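Local coordinates for protein metal-dependent hydrolase (Lactobacillus plantarum, PDB 2F6K) that probably catalyses a metal-dependent decarboxylation of the aminocarboxymuconate semialdehyde type, as a manganese-binding member of the amidohydrolase superfamily, at residues A[41-46]-A[270-275]; A[96-99]-A[104-107]; A[108-113]-A[145-150]; A[129-134]-A[157-162]. All coordinates share one frame; numbering follows the deposited sequence.

Contact 1 (A[41-46]-A[270-275])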
loop_
_atom_site.group_PDB
_atom_site.type_symbol
_atom_site.label_atom_id
_atom_site.label_comp_id
_atom_site.label_asym_id
_atom_site.label_seq_id
_atom_site.Cartn_x
_atom_site.Cartn_y
_atom_site.Cartn_z
ATOM N N LEU A 41 -37.361 -2.896 -14.613
ATOM C CA LEU A 41 -38.451 -2.724 -15.555
ATOM C C LEU A 41 -39.469 -1.657 -15.119
ATOM O O LEU A 41 -39.905 -0.837 -15.932
ATOM C CB LEU A 41 -39.148 -4.070 -15.787
ATOM C CG LEU A 41 -38.338 -5.101 -16.582
ATOM C CD1 LEU A 41 -38.978 -6.487 -16.454
ATOM C CD2 LEU A 41 -38.249 -4.659 -18.046
ATOM N N ASN A 42 -39.855 -1.666 -13.848
ATOM C CA ASN A 42 -40.803 -0.672 -13.354
ATOM C C ASN A 42 -40.137 0.718 -13.372
ATOM O O ASN A 42 -40.796 1.734 -13.631
ATOM C CB ASN A 42 -41.253 -1.034 -11.939
ATOM C CG ASN A 42 -42.428 -0.206 -11.475
ATOM O OD1 ASN A 42 -43.534 -0.381 -11.966
ATOM N ND2 ASN A 42 -42.195 0.707 -10.532
ATOM N N PHE A 43 -38.832 0.771 -13.099
ATOM C CA PHE A 43 -38.129 2.052 -13.137
ATOM C C PHE A 43 -38.154 2.585 -14.571
ATOM O O PHE A 43 -38.286 3.793 -14.803
ATOM C CB PHE A 43 -36.673 1.903 -12.700
ATOM C CG PHE A 43 -35.880 3.187 -12.782
ATOM C CD1 PHE A 43 -36.007 4.167 -11.796
ATOM C CD2 PHE A 43 -34.995 3.411 -13.837
ATOM C CE1 PHE A 43 -35.256 5.354 -11.856
ATOM C CE2 PHE A 43 -34.239 4.592 -13.909
ATOM C CZ PHE A 43 -34.370 5.563 -12.915
HETATM N N MSE A 44 -38.015 1.676 -15.531
HETATM C CA MSE A 44 -38.016 2.041 -16.943
HETATM C C MSE A 44 -39.356 2.625 -17.377
HETATM O O MSE A 44 -39.391 3.625 -18.094
HETATM C CB MSE A 44 -37.661 0.824 -17.796
HETATM C CG MSE A 44 -36.192 0.444 -17.717
HETATM SE SE MSE A 44 -35.811 -1.252 -18.572
HETATM C CE MSE A 44 -36.065 -0.709 -20.418
ATOM N N ARG A 45 -40.457 2.006 -16.954
ATOM C CA ARG A 45 -41.775 2.531 -17.313
ATOM C C ARG A 45 -41.980 3.915 -16.692
ATOM O O ARG A 45 -42.455 4.840 -17.357
ATOM C CB ARG A 45 -42.891 1.593 -16.840
ATOM C CG ARG A 45 -42.898 0.231 -17.516
ATOM C CD ARG A 45 -44.074 -0.618 -17.041
ATOM N NE ARG A 45 -43.645 -1.892 -16.468
ATOM C CZ ARG A 45 -43.654 -2.159 -15.168
ATOM N NH1 ARG A 45 -44.074 -1.245 -14.313
ATOM N NH2 ARG A 45 -43.222 -3.327 -14.720
ATOM N N ASP A 46 -41.600 4.058 -15.426
ATOM C CA ASP A 46 -41.762 5.328 -14.719
ATOM C C ASP A 46 -40.836 6.454 -15.165
ATOM O O ASP A 46 -41.039 7.602 -14.778
ATOM C CB ASP A 46 -41.590 5.124 -13.212
ATOM C CG ASP A 46 -42.628 4.187 -12.626
ATOM O OD1 ASP A 46 -43.723 4.044 -13.219
ATOM O OD2 ASP A 46 -42.354 3.603 -11.558
ATOM N N THR A 270 -27.476 3.748 -7.296
ATOM C CA THR A 270 -27.876 5.117 -7.017
ATOM C C THR A 270 -29.366 4.909 -6.728
ATOM O O THR A 270 -30.068 4.282 -7.527
ATOM C CB THR A 270 -27.738 6.036 -8.249
ATOM O OG1 THR A 270 -26.354 6.202 -8.579
ATOM C CG2 THR A 270 -28.370 7.404 -7.966
ATOM N N PRO A 271 -29.859 5.396 -5.573
ATOM C CA PRO A 271 -31.277 5.235 -5.222
ATOM C C PRO A 271 -32.169 5.615 -6.398
ATOM O O PRO A 271 -31.913 6.605 -7.086
ATOM C CB PRO A 271 -31.454 6.192 -4.046
ATOM C CG PRO A 271 -30.125 6.164 -3.386
ATOM C CD PRO A 271 -29.155 6.202 -4.560
ATOM N N LEU A 272 -33.218 4.839 -6.627
ATOM C CA LEU A 272 -34.115 5.127 -7.731
ATOM C C LEU A 272 -34.632 6.572 -7.782
ATOM O O LEU A 272 -34.703 7.163 -8.861
ATOM C CB LEU A 272 -35.280 4.141 -7.719
ATOM C CG LEU A 272 -35.052 2.869 -8.552
ATOM C CD1 LEU A 272 -33.831 2.106 -8.034
ATOM C CD2 LEU A 272 -36.316 1.997 -8.511
ATOM N N ASP A 273 -34.990 7.144 -6.636
ATOM C CA ASP A 273 -35.474 8.520 -6.625
ATOM C C ASP A 273 -34.371 9.491 -7.022
ATOM O O ASP A 273 -34.623 10.489 -7.693
ATOM C CB ASP A 273 -36.008 8.900 -5.244
ATOM C CG ASP A 273 -37.345 8.261 -4.946
ATOM O OD1 ASP A 273 -38.303 8.492 -5.724
ATOM O OD2 ASP A 273 -37.442 7.527 -3.936
ATOM N N GLY A 274 -33.147 9.204 -6.604
ATOM C CA GLY A 274 -32.042 10.078 -6.942
ATOM C C GLY A 274 -31.710 9.978 -8.423
ATOM O O GLY A 274 -31.302 10.953 -9.052
ATOM N N SER A 275 -31.892 8.795 -8.993
ATOM C CA SER A 275 -31.596 8.614 -10.405
ATOM C C SER A 275 -32.660 9.310 -11.259
ATOM O O SER A 275 -32.344 9.922 -12.286
ATOM C CB SER A 275 -31.528 7.126 -10.741
ATOM O OG SER A 275 -30.983 6.940 -12.033
#
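The ring of Phe-43 meets the first turn of helix 272-284 with one edge: the backbone oxygen of Leu-272 lies close to the ring plane there, 3.5 Å from Phe-43 CE1. Farther round, Ser-275 approaches obliquely, its OG 3.8 Å from Phe-43 CZ. The Leu-272 branch point supplies the apolar part, with its CG 3.6 Å from Phe-43 CD1 and its CD2 a little farther off, and the two side chains run past each other in opposite directions. What carries the ring across is a chi1 of 177°, which sets CG anti to the backbone N of Phe-43.

Pro-271 is the N-cap of the second helix. In the TIM barrel of the amidohydrolases, the pair joins helix 37-46, after the first sheet strand, to helix 272-284, after the eighth, where the barrel closes on itself. Ile-49 and Ile-267 also pack on the Phe-43 side chain. A serine in place of Phe-43 would probably open a gap between the two helices, where Leu-272 and Ile-267 would lose the ring they pack on. The Ser-275 hydroxyl is hydrogen-bonded elsewhere: OG to the carbonyl oxygen of Ser-265, the residue just before the manganese ligand Asp-266, and the serine side chain is about 10 Å from the metal. Just beyond the segment, Arg-276 NH1 is hydrogen-bonded to Asp-46 O, a polar link between the two helices.

Contact 2 (A[96-99]-A[104-107])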
loop_
_atom_site.group_PDB
_atom_site.type_symbol
_atom_site.label_atom_id
_atom_site.label_comp_id
_atom_site.label_asym_id
_atom_site.label_seq_id
_atom_site.Cartn_x
_atom_site.Cartn_y
_atom_site.Cartn_z
ATOM N N SER A 96 -19.655 -10.066 -18.521
ATOM C CA SER A 96 -18.523 -9.831 -17.633
ATOM C C SER A 96 -17.430 -10.804 -18.075
ATOM O O SER A 96 -17.717 -11.786 -18.760
ATOM C CB SER A 96 -18.905 -10.094 -16.172
ATOM O OG SER A 96 -19.781 -9.094 -15.688
ATOM N N LEU A 97 -16.186 -10.535 -17.691
ATOM C CA LEU A 97 -15.075 -11.391 -18.080
ATOM C C LEU A 97 -14.319 -11.912 -16.863
ATOM O O LEU A 97 -14.103 -11.182 -15.892
ATOM C CB LEU A 97 -14.115 -10.624 -18.991
ATOM C CG LEU A 97 -14.698 -10.003 -20.261
ATOM C CD1 LEU A 97 -13.586 -9.311 -21.037
ATOM C CD2 LEU A 97 -15.345 -11.068 -21.116
ATOM N N PRO A 98 -13.894 -13.183 -16.909
ATOM C CA PRO A 98 -13.158 -13.808 -15.808
ATOM C C PRO A 98 -11.732 -13.280 -15.658
ATOM O O PRO A 98 -10.783 -14.049 -15.499
ATOM C CB PRO A 98 -13.210 -15.289 -16.167
ATOM C CG PRO A 98 -13.115 -15.254 -17.652
ATOM C CD PRO A 98 -14.073 -14.131 -18.020
ATOM N N ILE A 99 -11.583 -11.963 -15.731
ATOM C CA ILE A 99 -10.281 -11.336 -15.554
ATOM C C ILE A 99 -9.881 -11.648 -14.113
ATOM O O ILE A 99 -10.751 -11.728 -13.241
ATOM C CB ILE A 99 -10.387 -9.819 -15.771
ATOM C CG1 ILE A 99 -10.570 -9.539 -17.271
ATOM C CG2 ILE A 99 -9.168 -9.107 -15.192
ATOM C CD1 ILE A 99 -10.776 -8.073 -17.619
ATOM N N ASP A 104 -8.911 -17.718 -20.224
ATOM C CA ASP A 104 -10.307 -17.974 -19.878
ATOM C C ASP A 104 -11.204 -16.821 -20.327
ATOM O O ASP A 104 -12.319 -17.038 -20.804
ATOM C CB ASP A 104 -10.426 -18.191 -18.370
ATOM C CG ASP A 104 -9.645 -19.413 -17.896
ATOM O OD1 ASP A 104 -10.163 -20.539 -18.031
ATOM O OD2 ASP A 104 -8.504 -19.245 -17.408
ATOM N N ALA A 105 -10.708 -15.598 -20.179
ATOM C CA ALA A 105 -11.457 -14.421 -20.584
ATOM C C ALA A 105 -11.618 -14.425 -22.102
ATOM O O ALA A 105 -12.679 -14.073 -22.614
ATOM C CB ALA A 105 -10.734 -13.158 -20.133
ATOM N N VAL A 106 -10.564 -14.814 -22.813
ATOM C CA VAL A 106 -10.591 -14.880 -24.274
ATOM C C VAL A 106 -11.749 -15.783 -24.677
ATOM O O VAL A 106 -12.481 -15.509 -25.633
ATOM C CB VAL A 106 -9.263 -15.470 -24.831
ATOM C CG1 VAL A 106 -9.450 -15.960 -26.259
ATOM C CG2 VAL A 106 -8.171 -14.417 -24.790
ATOM N N LYS A 107 -11.907 -16.862 -23.925
ATOM C CA LYS A 107 -12.960 -17.833 -24.163
ATOM C C LYS A 107 -14.343 -17.224 -23.904
ATOM O O LYS A 107 -15.282 -17.456 -24.668
ATOM C CB LYS A 107 -12.721 -19.056 -23.265
ATOM C CG LYS A 107 -13.723 -20.190 -23.417
ATOM C CD LYS A 107 -14.533 -20.347 -22.131
ATOM C CE LYS A 107 -14.991 -21.786 -21.912
ATOM N NZ LYS A 107 -15.194 -22.080 -20.459
#
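Pro-98 and Ala-105 bring the two backbones within 5.1 Å, measured between their CA atoms, although no hydrogen bond crosses between the segments. Pro-98 is the centre of an inverse gamma turn (phi -71°, psi 45°), closed by a weak bond from Ile-99 N to Leu-97 O. This tight reversal comes just before helix 102-114, whose opening turns then pass alongside the loop that led into it.

The proline ring does most of the touching. Its CG leans on the helix backbone itself, 3.5 Å from Ala-105 CA and 3.6 Å from the carbonyl carbon of Asp-104, while the neighbouring ring carbon CD lies 4.1 Å from Ala-105 CB. The small side chain of Ala-105 is consistent with so close an approach. Leu-97 adds a looser apolar contact, its CB 4.4 Å from Ala-105 CB. Of the Asp-104 side chain, CB is the atom that meets the proline, 4.0 Å from Pro-98 CG; its carboxylate leads away, chi1 of -63° holding CG beside the backbone N, and there OD2 has long, weak ion pairs with Lys-66 and with Arg-139 of the second subunit.

In the TIM barrel this is the loop after the third sheet strand, 91-95, folded back on the helix that follows it. Ile-70 and Val-73 of helix 66-86 pack on Pro-98, and Val-140 of helix 138-145 touches both Leu-97 and Ala-105, placing the contact between these two flanking helices.

Contact 3 (A[108-113]-A[145-150])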
loop_
_atom_site.group_PDB
_atom_site.type_symbol
_atom_site.label_atom_id
_atom_site.label_comp_id
_atom_site.label_asym_id
_atom_site.label_seq_id
_atom_site.Cartn_x
_atom_site.Cartn_y
_atom_site.Cartn_z
ATOM N N THR A 108 -14.464 -16.439 -22.834
ATOM C CA THR A 108 -15.741 -15.818 -22.495
ATOM C C THR A 108 -16.163 -14.781 -23.530
ATOM O O THR A 108 -17.358 -14.635 -23.819
ATOM C CB THR A 108 -15.698 -15.149 -21.107
ATOM O OG1 THR A 108 -15.443 -16.144 -20.109
ATOM C CG2 THR A 108 -17.034 -14.477 -20.800
ATOM N N VAL A 109 -15.185 -14.059 -24.075
ATOM C CA VAL A 109 -15.460 -13.053 -25.095
ATOM C C VAL A 109 -16.056 -13.703 -26.351
ATOM O O VAL A 109 -17.115 -13.290 -26.823
ATOM C CB VAL A 109 -14.177 -12.284 -25.493
ATOM C CG1 VAL A 109 -14.473 -11.325 -26.642
ATOM C CG2 VAL A 109 -13.641 -11.514 -24.293
ATOM N N GLN A 110 -15.383 -14.723 -26.879
ATOM C CA GLN A 110 -15.844 -15.420 -28.079
ATOM C C GLN A 110 -17.247 -15.971 -27.880
ATOM O O GLN A 110 -18.142 -15.757 -28.695
ATOM C CB GLN A 110 -14.897 -16.581 -28.416
ATOM C CG GLN A 110 -13.434 -16.172 -28.524
ATOM C CD GLN A 110 -12.506 -17.350 -28.721
ATOM O OE1 GLN A 110 -12.603 -18.361 -28.026
ATOM N NE2 GLN A 110 -11.584 -17.216 -29.659
ATOM N N GLN A 111 -17.436 -16.686 -26.786
ATOM C CA GLN A 111 -18.724 -17.280 -26.491
ATOM C C GLN A 111 -19.835 -16.244 -26.289
ATOM O O GLN A 111 -20.899 -16.338 -26.897
ATOM C CB GLN A 111 -18.585 -18.146 -25.247
ATOM C CG GLN A 111 -19.811 -18.931 -24.888
ATOM C CD GLN A 111 -19.708 -19.510 -23.495
ATOM O OE1 GLN A 111 -18.650 -20.015 -23.092
ATOM N NE2 GLN A 111 -20.809 -19.452 -22.749
ATOM N N ALA A 112 -19.571 -15.255 -25.440
ATOM C CA ALA A 112 -20.541 -14.203 -25.124
ATOM C C ALA A 112 -21.022 -13.446 -26.354
ATOM O O ALA A 112 -22.227 -13.254 -26.553
ATOM C CB ALA A 112 -19.931 -13.215 -24.123
ATOM N N LEU A 113 -20.070 -13.011 -27.174
ATOM C CA LEU A 113 -20.385 -12.253 -28.375
ATOM C C LEU A 113 -20.838 -13.092 -29.568
ATOM O O LEU A 113 -21.783 -12.718 -30.257
ATOM C CB LEU A 113 -19.185 -11.385 -28.772
ATOM C CG LEU A 113 -18.747 -10.389 -27.688
ATOM C CD1 LEU A 113 -17.636 -9.495 -28.215
ATOM C CD2 LEU A 113 -19.936 -9.538 -27.258
ATOM N N ASP A 145 -11.202 -6.597 -30.341
ATOM C CA ASP A 145 -11.011 -5.710 -31.482
ATOM C C ASP A 145 -11.471 -6.384 -32.773
ATOM O O ASP A 145 -11.993 -5.734 -33.678
ATOM C CB ASP A 145 -9.544 -5.304 -31.614
ATOM C CG ASP A 145 -9.344 -4.158 -32.597
ATOM O OD1 ASP A 145 -9.744 -3.015 -32.288
ATOM O OD2 ASP A 145 -8.794 -4.400 -33.686
ATOM N N ALA A 146 -11.280 -7.692 -32.856
ATOM C CA ALA A 146 -11.679 -8.425 -34.049
ATOM C C ALA A 146 -13.195 -8.381 -34.239
ATOM O O ALA A 146 -13.696 -8.569 -35.349
ATOM C CB ALA A 146 -11.195 -9.868 -33.962
ATOM N N ARG A 147 -13.920 -8.129 -33.155
ATOM C CA ARG A 147 -15.376 -8.072 -33.229
ATOM C C ARG A 147 -15.905 -6.650 -33.109
ATOM O O ARG A 147 -17.115 -6.443 -33.035
ATOM C CB ARG A 147 -15.992 -8.953 -32.137
ATOM C CG ARG A 147 -15.582 -10.412 -32.246
ATOM C CD ARG A 147 -16.015 -11.250 -31.047
ATOM N NE ARG A 147 -15.810 -12.677 -31.309
ATOM C CZ ARG A 147 -14.620 -13.266 -31.391
ATOM N NH1 ARG A 147 -13.513 -12.553 -31.219
ATOM N NH2 ARG A 147 -14.538 -14.559 -31.676
ATOM N N GLN A 148 -15.005 -5.668 -33.104
ATOM C CA GLN A 148 -15.421 -4.265 -32.992
ATOM C C GLN A 148 -16.384 -4.155 -31.823
ATOM O O GLN A 148 -17.398 -3.471 -31.900
ATOM C CB GLN A 148 -16.129 -3.824 -34.271
ATOM C CG GLN A 148 -15.229 -3.762 -35.486
ATOM C CD GLN A 148 -15.978 -4.033 -36.769
ATOM O OE1 GLN A 148 -16.437 -5.153 -36.999
ATOM N NE2 GLN A 148 -16.110 -3.012 -37.616
ATOM N N ALA A 149 -16.047 -4.843 -30.741
ATOM C CA ALA A 149 -16.871 -4.885 -29.549
ATOM C C ALA A 149 -16.950 -3.599 -28.714
ATOM O O ALA A 149 -16.027 -2.764 -28.689
ATOM C CB ALA A 149 -16.398 -6.039 -28.667
ATOM N N ILE A 150 -18.083 -3.454 -28.039
ATOM C CA ILE A 150 -18.301 -2.341 -27.138
ATOM C C ILE A 150 -17.691 -2.817 -25.810
ATOM O O ILE A 150 -18.000 -3.914 -25.335
ATOM C CB ILE A 150 -19.810 -2.089 -26.921
ATOM C CG1 ILE A 150 -20.443 -1.541 -28.206
ATOM C CG2 ILE A 150 -20.017 -1.131 -25.747
ATOM C CD1 ILE A 150 -21.946 -1.604 -28.215
#
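Arg-147 reaches across to helix 102-114 with its chain extended from CG to NE, and its guanidinium comes to rest with one face over the backbone of Gln-110, whose CA is 4.1 Å from Arg-147 CZ. The flat ends of the two side chains are not stacked: the amide of Gln-110 is turned 56° from the guanidinium plane. Their contact is instead with the aliphatic stem of the glutamine, Gln-110 CG lying 3.7 Å from Arg-147 NH2. Leu-113 crosses the arginine chain at a slant nearer the arginine's backbone, its CD1 3.7 Å from Arg-147 CD. Leu-113 CD1 also lies 3.7 Å from Ala-149 CB, which makes it the apolar bridge between both touching residues of the loop.

That loop begins with a Schellman motif ending helix 138-145. Gln-148, with its positive phi of 50°, is the C-prime residue, and the chain then turns into strand 150-154. Two adjacent beta-alpha units of the TIM barrel thus meet here, at the ends of their helices. A pair of salt bridges fixes the rotation of the guanidinium: NH1 goes to Glu-143 OE1 and NH2 to Asp-114 OD2, so each of the two helices supplies one carboxylate. Glu-143 OE1 also takes a weak hydrogen bond from Gln-110 NE2, tying the polar end of the glutamine to the same acceptor as the arginine.

Contact 4 (A[129-134]-A[157-162])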
loop_
_atom_site.group_PDB
_atom_site.type_symbol
_atom_site.label_atom_id
_atom_site.label_comp_id
_atom_site.label_asym_id
_atom_site.label_seq_id
_atom_site.Cartn_x
_atom_site.Cartn_y
_atom_site.Cartn_z
ATOM N N GLY A 129 -6.103 -5.227 -8.519
ATOM C CA GLY A 129 -4.763 -4.791 -8.872
ATOM C C GLY A 129 -4.368 -4.859 -10.334
ATOM O O GLY A 129 -3.389 -4.228 -10.739
ATOM N N LEU A 130 -5.090 -5.644 -11.129
ATOM C CA LEU A 130 -4.791 -5.723 -12.553
ATOM C C LEU A 130 -5.669 -4.673 -13.235
ATOM O O LEU A 130 -6.877 -4.860 -13.378
ATOM C CB LEU A 130 -5.103 -7.118 -13.107
ATOM C CG LEU A 130 -4.541 -7.396 -14.513
ATOM C CD1 LEU A 130 -4.716 -8.860 -14.866
ATOM C CD2 LEU A 130 -5.240 -6.522 -15.536
ATOM N N TYR A 131 -5.059 -3.561 -13.635
ATOM C CA TYR A 131 -5.796 -2.481 -14.279
ATOM C C TYR A 131 -6.013 -2.746 -15.761
ATOM O O TYR A 131 -5.131 -3.274 -16.448
ATOM C CB TYR A 131 -5.070 -1.139 -14.082
ATOM C CG TYR A 131 -5.297 -0.540 -12.711
ATOM C CD1 TYR A 131 -4.655 -1.058 -11.584
ATOM C CD2 TYR A 131 -6.251 0.464 -12.521
ATOM C CE1 TYR A 131 -4.969 -0.603 -10.304
ATOM C CE2 TYR A 131 -6.576 0.925 -11.243
ATOM C CZ TYR A 131 -5.937 0.382 -10.140
ATOM O OH TYR A 131 -6.314 0.767 -8.872
ATOM N N PHE A 132 -7.191 -2.378 -16.258
ATOM C CA PHE A 132 -7.476 -2.609 -17.657
ATOM C C PHE A 132 -6.426 -1.870 -18.468
ATOM O O PHE A 132 -5.945 -0.818 -18.060
ATOM C CB PHE A 132 -8.871 -2.117 -18.014
ATOM C CG PHE A 132 -9.432 -2.764 -19.244
ATOM C CD1 PHE A 132 -9.677 -4.141 -19.268
ATOM C CD2 PHE A 132 -9.708 -2.011 -20.381
ATOM C CE1 PHE A 132 -10.191 -4.756 -20.416
ATOM C CE2 PHE A 132 -10.221 -2.617 -21.533
ATOM C CZ PHE A 132 -10.463 -3.991 -21.549
ATOM N N GLY A 133 -6.058 -2.432 -19.609
ATOM C CA GLY A 133 -5.040 -1.812 -20.428
ATOM C C GLY A 133 -3.741 -2.571 -20.251
ATOM O O GLY A 133 -2.846 -2.486 -21.089
ATOM N N SER A 134 -3.637 -3.322 -19.157
ATOM C CA SER A 134 -2.442 -4.116 -18.872
ATOM C C SER A 134 -2.187 -5.159 -19.957
ATOM O O SER A 134 -3.106 -5.862 -20.390
ATOM C CB SER A 134 -2.563 -4.794 -17.507
ATOM O OG SER A 134 -1.412 -5.567 -17.217
ATOM N N GLU A 157 -12.872 0.011 -6.546
ATOM C CA GLU A 157 -12.062 0.664 -5.533
ATOM C C GLU A 157 -10.614 0.544 -5.976
ATOM O O GLU A 157 -10.183 -0.521 -6.402
ATOM C CB GLU A 157 -12.246 -0.030 -4.181
ATOM C CG GLU A 157 -11.160 0.299 -3.164
ATOM C CD GLU A 157 -11.454 -0.267 -1.782
ATOM O OE1 GLU A 157 -11.985 -1.400 -1.708
ATOM O OE2 GLU A 157 -11.148 0.417 -0.778
ATOM N N PRO A 158 -9.849 1.645 -5.904
ATOM C CA PRO A 158 -8.437 1.610 -6.305
ATOM C C PRO A 158 -7.726 0.482 -5.547
ATOM O O PRO A 158 -8.028 0.238 -4.374
ATOM C CB PRO A 158 -7.937 2.991 -5.899
ATOM C CG PRO A 158 -9.154 3.847 -6.104
ATOM C CD PRO A 158 -10.254 3.006 -5.510
ATOM N N ALA A 159 -6.794 -0.205 -6.209
ATOM C CA ALA A 159 -6.074 -1.315 -5.584
ATOM C C ALA A 159 -5.631 -0.973 -4.164
ATOM O O ALA A 159 -5.863 -1.748 -3.237
ATOM C CB ALA A 159 -4.867 -1.709 -6.434
ATOM N N ILE A 160 -4.997 0.185 -3.997
ATOM C CA ILE A 160 -4.546 0.626 -2.684
ATOM C C ILE A 160 -4.564 2.152 -2.601
ATOM O O ILE A 160 -4.363 2.846 -3.604
ATOM C CB ILE A 160 -3.115 0.146 -2.378
ATOM C CG1 ILE A 160 -2.142 0.801 -3.355
ATOM C CG2 ILE A 160 -3.029 -1.370 -2.484
ATOM C CD1 ILE A 160 -0.696 0.538 -3.031
ATOM N N LEU A 161 -4.798 2.663 -1.394
ATOM C CA LEU A 161 -4.856 4.104 -1.147
ATOM C C LEU A 161 -4.278 4.446 0.221
ATOM O O LEU A 161 -4.128 3.574 1.074
ATOM C CB LEU A 161 -6.310 4.584 -1.184
ATOM C CG LEU A 161 -7.066 4.526 -2.505
ATOM C CD1 LEU A 161 -8.516 4.916 -2.285
ATOM C CD2 LEU A 161 -6.399 5.461 -3.500
ATOM N N PRO A 162 -3.951 5.727 0.452
ATOM C CA PRO A 162 -3.399 6.138 1.746
ATOM C C PRO A 162 -4.385 5.737 2.848
ATOM O O PRO A 162 -5.594 5.938 2.717
ATOM C CB PRO A 162 -3.275 7.650 1.599
ATOM C CG PRO A 162 -2.994 7.817 0.145
ATOM C CD PRO A 162 -3.986 6.863 -0.485
#
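Tyr-131, on the second strand of the small beta hairpin 126-127/130-131, reaches from the loop after the fourth barrel strand to Ala-159 in the loop after the fifth. A chi1 of -79° sets its CG beside the backbone N, anti to the carbonyl carbon, and brings the hydroxyl end nearer Ala-159 than the start of the side chain is. The backbone N-H of Ala-159 points at the phenolic oxygen in an almost straight hydrogen bond, with N 2.9 Å from Tyr-131 OH and an angle of 171° at the hydrogen. A second hydrogen bond links Tyr-131 OH to Asp-179 OD1 on helix 171-189, which means that two bonds grip the oxygen. Pro-158 lies alongside the same atom, its CA 3.4 Å from Tyr-131 OH.

The methyl of Ala-159 lies at the edge of the tyrosine ring, 4.0 Å from CE1, and it also touches the hairpin backbone, Gly-129 CA being 3.9 Å from Ala-159 CB. A phenylalanine in place of Tyr-131 would probably keep the ring edge against this methyl but leave the Ala-159 N-H and the Asp-179 carboxylate without their shared partner.

Both loops extend from the C-terminal ends of TIM-barrel strands, and here they also meet other chains of the tetramer. Pro-162 of the third subunit packs on Tyr-131 and Ala-159, while Lys-163 of the fourth subunit is hydrogen-bonded to Ala-159 O. Beyond the tyrosine the hairpin strand leaves through a type II turn, Tyr-131 to Ser-134, with Gly-133 at phi 103° and Ser-134 N bonded back to Tyr-131 O.

Contact 1 spans nearly the whole barrel, joining its first and last strand-helix units, and the other three are nested inside the loop it closes. Contacts 2 and 3 come in series along helix 102-114, their centres 11 Å apart, and touch through Leu-97 and Val-109 (CD2 to CG2, 3.6 Å) and through Pro-98 and Thr-108; they tie that helix to its own preceding loop and to the next unit of the barrel. The segments of contacts 3 and 4 alternate, most of helix 138-145 falling within both loops. Contact 4 lies across the chain's centre from contact 1, centre to centre about 31 Å. It meets three neighbouring subunits, and contact 2 has one weak reach to the second subunit.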